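PDB 4N4B: GH62 arabinofuranosidase from Podospora anserina, which probably hydrolyses terminal non-reducing alpha-L-arabinofuranoside residues, releasing arabinose side groups from xylan in plant biomass. Local coordinates for residues D21-T24 / T25-W28; V272-G276 / D277-K281. All coordinates share one frame; numbering follows the deposited sequence.

Contact 1 (D21-T24 / T25-W28); sequences DLPT and TWQW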
loop_
_atom_site.group_PDB
_atom_site.type_symbol
_atom_site.label_atom_id
_atom_site.label_comp_id
_atom_site.label_asym_id
_atom_site.label_seq_id
_atom_site.Cartn_x
_atom_site.Cartn_y
_atom_site.Cartn_z
ATOM N N ASP A 21 3.783 21.110 7.305
ATOM C CA ASP A 21 4.662 20.850 6.165
ATOM C C ASP A 21 3.976 20.051 5.050
ATOM O O ASP A 21 4.707 19.502 4.217
ATOM C CB ASP A 21 5.902 20.150 6.651
ATOM C CG ASP A 21 6.884 21.139 7.322
ATOM O OD1 ASP A 21 6.838 22.362 7.058
ATOM O OD2 ASP A 21 7.727 20.685 8.058
ATOM N N LEU A 22 2.665 20.032 5.044
ATOM C CA LEU A 22 1.883 19.433 3.946
ATOM C C LEU A 22 1.062 20.496 3.316
ATOM O O LEU A 22 0.383 21.239 4.035
ATOM C CB LEU A 22 0.924 18.379 4.436
ATOM C CG LEU A 22 1.563 17.105 4.970
ATOM C CD1 LEU A 22 0.503 16.059 5.411
ATOM C CD2 LEU A 22 2.477 16.398 4.039
ATOM N N PRO A 23 1.049 20.561 1.939
ATOM C CA PRO A 23 0.129 21.500 1.282
ATOM C C PRO A 23 -1.288 20.968 1.363
ATOM O O PRO A 23 -1.553 19.728 1.445
ATOM C CB PRO A 23 0.750 21.576 -0.131
ATOM C CG PRO A 23 1.227 20.135 -0.355
ATOM C CD PRO A 23 1.746 19.679 0.990
ATOM N N THR A 24 -2.265 21.854 1.236
ATOM C CA THR A 24 -3.637 21.466 1.031
ATOM C C THR A 24 -3.983 21.103 -0.453
ATOM O O THR A 24 -4.920 20.321 -0.685
ATOM C CB THR A 24 -4.603 22.526 1.595
ATOM O OG1 THR A 24 -4.404 23.729 0.877
ATOM C CG2 THR A 24 -4.263 22.807 3.033
ATOM N N THR A 25 -3.208 21.627 -1.438
ATOM C CA THR A 25 -3.317 21.165 -2.875
ATOM C C THR A 25 -1.974 20.525 -3.247
ATOM O O THR A 25 -0.884 20.840 -2.794
ATOM C CB THR A 25 -3.640 22.299 -3.860
ATOM O OG1 THR A 25 -2.443 23.048 -4.229
ATOM C CG2 THR A 25 -4.816 23.129 -3.415
ATOM N N TRP A 26 -2.105 19.532 -4.132
ATOM C CA TRP A 26 -0.982 18.676 -4.491
ATOM C C TRP A 26 -0.789 18.669 -6.014
ATOM O O TRP A 26 -1.749 18.649 -6.758
ATOM C CB TRP A 26 -1.313 17.194 -4.057
ATOM C CG TRP A 26 -1.280 17.049 -2.546
ATOM C CD1 TRP A 26 -2.166 17.604 -1.683
ATOM C CD2 TRP A 26 -0.220 16.502 -1.777
ATOM N NE1 TRP A 26 -1.753 17.361 -0.404
ATOM C CE2 TRP A 26 -0.575 16.713 -0.408
ATOM C CE3 TRP A 26 0.965 15.851 -2.081
ATOM C CZ2 TRP A 26 0.245 16.299 0.632
ATOM C CZ3 TRP A 26 1.749 15.404 -1.057
ATOM C CH2 TRP A 26 1.416 15.706 0.313
ATOM N N GLN A 27 0.482 18.588 -6.391
ATOM C CA GLN A 27 0.896 18.484 -7.798
ATOM C C GLN A 27 2.017 17.498 -7.927
ATOM O O GLN A 27 2.917 17.452 -7.078
ATOM C CB GLN A 27 1.342 19.846 -8.364
ATOM C CG GLN A 27 0.344 21.008 -8.191
ATOM C CD GLN A 27 -0.978 20.886 -8.928
ATOM O OE1 GLN A 27 -2.027 21.438 -8.548
ATOM N NE2 GLN A 27 -0.945 20.117 -9.947
ATOM N N TRP A 28 2.009 16.727 -9.019
ATOM C CA TRP A 28 2.935 15.620 -9.272
ATOM C C TRP A 28 3.495 15.574 -10.658
ATOM O O TRP A 28 2.822 15.988 -11.593
ATOM C CB TRP A 28 2.224 14.320 -8.997
ATOM C CG TRP A 28 1.587 14.123 -7.694
ATOM C CD1 TRP A 28 0.290 14.407 -7.417
ATOM C CD2 TRP A 28 2.147 13.538 -6.510
ATOM N NE1 TRP A 28 0.008 14.106 -6.092
ATOM C CE2 TRP A 28 1.116 13.498 -5.547
ATOM C CE3 TRP A 28 3.417 12.988 -6.197
ATOM C CZ2 TRP A 28 1.347 12.980 -4.271
ATOM C CZ3 TRP A 28 3.615 12.437 -4.955
ATOM C CH2 TRP A 28 2.571 12.488 -4.012
#
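Leu22 meets the indole of Trp26 at its six-membered end: CD2 lies near the ring plane, 3.9 Å from Trp26 CH2. With CG anti to the carbonyl carbon (chi1 -68°) and CD1 taking the extended branch of the second torsion, CD2 is the methyl left to reach that rim, whose hydrocarbon edge suits an apolar neighbour. Pro23 comes next and covers one face of the same indole. Its CG stands 4.0 Å from the centroid of the five-membered ring and 18° off the normal, a CH-pi contact, while Pro23 CD lies 3.7 Å from Trp26 CZ2. The rigid pyrrolidine suits this place because it offers a compact row of C-H groups at a nearly fixed height. The same ring also borders a backbone carbonyl: Pro23 CB lies 3.2 Å from Thr25 O, which accepts a hydrogen bond from Asn334. The CB of Thr24 points away from residues 25-28, and a small polar residue suits this exposed position; its carbonyl O stays at the indole edge, 4.0 Å from Trp26 CD1, and is bonded by Asn264. An alanine in place of Trp26 would probably leave Pro23 without its aromatic partner and open a gap beside Leu22 CD2. The whole bend belongs to the irregular lead-in to strand 28-30, which joins the blade closing the five-bladed propeller. The ring of Trp26 stacks on His332 at the end of strand 326-332 and also meets Trp266, tying this N-terminal segment to the C-terminal strand of that blade.

Contact 2 (V272-G276 / D277-K281); sequences VQFDG and DVWTK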
loop_
_atom_site.group_PDB
_atom_site.type_symbol
_atom_site.label_atom_id
_atom_site.label_comp_id
_atom_site.label_asym_id
_atom_site.label_seq_id
_atom_site.Cartn_x
_atom_site.Cartn_y
_atom_site.Cartn_z
ATOM N N VAL A 272 -1.542 15.174 -12.008
ATOM C CA VAL A 272 -0.343 14.425 -12.379
ATOM C C VAL A 272 0.086 14.744 -13.807
ATOM O O VAL A 272 -0.654 14.543 -14.711
ATOM C CB VAL A 272 -0.563 12.887 -12.224
ATOM C CG1 VAL A 272 0.666 12.076 -12.690
ATOM C CG2 VAL A 272 -0.885 12.521 -10.792
ATOM N N GLN A 273 1.293 15.273 -13.946
ATOM C CA GLN A 273 1.882 15.604 -15.223
ATOM C C GLN A 273 2.822 14.502 -15.643
ATOM O O GLN A 273 3.608 14.103 -14.902
ATOM C CB GLN A 273 2.662 16.904 -15.079
ATOM C CG GLN A 273 3.295 17.419 -16.374
ATOM C CD GLN A 273 3.973 18.755 -16.158
ATOM O OE1 GLN A 273 3.479 19.740 -16.591
ATOM N NE2 GLN A 273 5.045 18.771 -15.485
ATOM N N PHE A 274 2.699 14.070 -16.883
ATOM C CA PHE A 274 3.564 13.057 -17.403
ATOM C C PHE A 274 4.712 13.648 -18.172
ATOM O O PHE A 274 4.513 14.544 -18.899
ATOM C CB PHE A 274 2.740 12.066 -18.245
ATOM C CG PHE A 274 1.818 11.217 -17.410
ATOM C CD1 PHE A 274 0.643 11.721 -16.952
ATOM C CD2 PHE A 274 2.196 9.953 -17.024
ATOM C CE1 PHE A 274 -0.163 10.965 -16.155
ATOM C CE2 PHE A 274 1.402 9.197 -16.235
ATOM C CZ PHE A 274 0.225 9.693 -15.790
ATOM N N ASP A 275 5.899 13.121 -17.888
ATOM C CA ASP A 275 7.150 13.535 -18.535
ATOM C C ASP A 275 7.208 13.082 -20.002
ATOM O O ASP A 275 7.631 13.808 -20.864
ATOM C CB ASP A 275 8.373 13.107 -17.695
ATOM C CG ASP A 275 8.858 14.213 -16.664
ATOM O OD1 ASP A 275 8.350 15.389 -16.633
ATOM O OD2 ASP A 275 9.785 13.862 -15.911
ATOM N N GLY A 276 6.755 11.898 -20.269
ATOM C CA GLY A 276 6.464 11.434 -21.600
ATOM C C GLY A 276 4.985 11.165 -21.867
ATOM O O GLY A 276 4.158 11.914 -21.493
ATOM N N ASP A 277 4.671 10.072 -22.519
ATOM C CA ASP A 277 3.291 9.735 -22.828
ATOM C C ASP A 277 2.361 9.602 -21.595
ATOM O O ASP A 277 2.783 9.254 -20.550
ATOM C CB ASP A 277 3.285 8.574 -23.814
ATOM C CG ASP A 277 2.807 7.331 -23.279
ATOM O OD1 ASP A 277 3.614 6.503 -22.873
ATOM O OD2 ASP A 277 1.627 7.096 -23.403
ATOM N N VAL A 278 1.111 9.966 -21.765
ATOM C CA VAL A 278 0.153 9.856 -20.689
ATOM C C VAL A 278 -0.353 8.412 -20.725
ATOM O O VAL A 278 -1.297 8.114 -21.352
ATOM C CB VAL A 278 -0.995 10.854 -20.794
ATOM C CG1 VAL A 278 -1.965 10.640 -19.665
ATOM C CG2 VAL A 278 -0.455 12.281 -20.724
ATOM N N TRP A 279 0.320 7.558 -19.993
ATOM C CA TRP A 279 0.141 6.125 -20.081
ATOM C C TRP A 279 -1.008 5.514 -19.231
ATOM O O TRP A 279 -1.417 4.440 -19.464
ATOM C CB TRP A 279 1.455 5.402 -19.844
ATOM C CG TRP A 279 2.020 5.476 -18.446
ATOM C CD1 TRP A 279 2.845 6.436 -17.961
ATOM C CD2 TRP A 279 1.813 4.560 -17.378
ATOM N NE1 TRP A 279 3.165 6.166 -16.657
ATOM C CE2 TRP A 279 2.560 5.004 -16.288
ATOM C CE3 TRP A 279 1.086 3.385 -17.237
ATOM C CZ2 TRP A 279 2.574 4.322 -15.092
ATOM C CZ3 TRP A 279 1.121 2.732 -16.051
ATOM C CH2 TRP A 279 1.837 3.181 -15.021
ATOM N N THR A 280 -1.468 6.300 -18.273
ATOM C CA THR A 280 -2.546 5.911 -17.394
ATOM C C THR A 280 -3.391 7.144 -17.034
ATOM O O THR A 280 -2.882 8.196 -16.981
ATOM C CB THR A 280 -1.975 5.189 -16.121
ATOM O OG1 THR A 280 -3.048 4.735 -15.335
ATOM C CG2 THR A 280 -1.091 6.101 -15.285
ATOM N N LYS A 281 -4.674 6.929 -16.775
ATOM C CA LYS A 281 -5.564 7.906 -16.159
ATOM C C LYS A 281 -5.797 7.518 -14.698
ATOM O O LYS A 281 -5.857 8.446 -13.886
ATOM C CB LYS A 281 -6.906 8.039 -16.882
ATOM C CG LYS A 281 -6.707 8.779 -18.153
ATOM C CD LYS A 281 -8.074 9.014 -18.866
ATOM C CE LYS A 281 -7.851 9.605 -20.255
ATOM N NZ LYS A 281 -8.812 9.059 -21.261
#
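Past the reversal at Asp275-Asp277, in the loop after strand 272-274 at the edge of the closing blade of a beta-propeller, an inverse gamma turn centred on Val278 lies against the ring of Phe274. This turn is built round that one aromatic side chain. The CB of Phe274 already points toward residues 277-281, which brings the ring in among them. Val278 covers one face: its CA sits 4.2 Å from the ring centroid, 22° off the normal, in a CH-pi contact, and Val278 CG1 reaches Phe274 CD1 at 3.9 Å. A beta-branched residue suits the spot, since it lays both methyls along one side of the ring. Trp279 meets the ring differently. The edge of Phe274 points at the indole face in an offset edge-to-face pair, with centroids 5.2 Å apart and planes at 85°. The indole N-H is spent on Thr31 O, just past strand 28-30, which helps to set the rotation of the indole that Phe274 meets. Thr280 serves two surroundings at once: OG1, anti to the backbone N (chi1 -176°), bonds Ser282 O and Met312 N, leaving the methyl for the aromatic rings. Thr280 CG2 lies 3.8 Å above the plane of Trp279, over its centre, and 3.9 Å from Phe274 CZ.

Both contacts belong to the blade that closes the propeller, in which strand 28-30 joins strand 272-274 in parallel on one flank and strand 326-332 antiparallel on the other. Contact 1 shapes the approach to strand 28-30 and contact 2 the exit from 272-274; their centres are 19 Å apart, yet they meet where the strands run side by side. There Trp28 O lies 2.9 Å from Gln273 N, a probable hydrogen bond, and Trp28 CB packs 4.0 Å from Val272 CG2. In contact 2 the side chain of Thr280 is about 11 Å from that of His285, a calcium-binding residue; contact 1 lies away from the known sites of the protein.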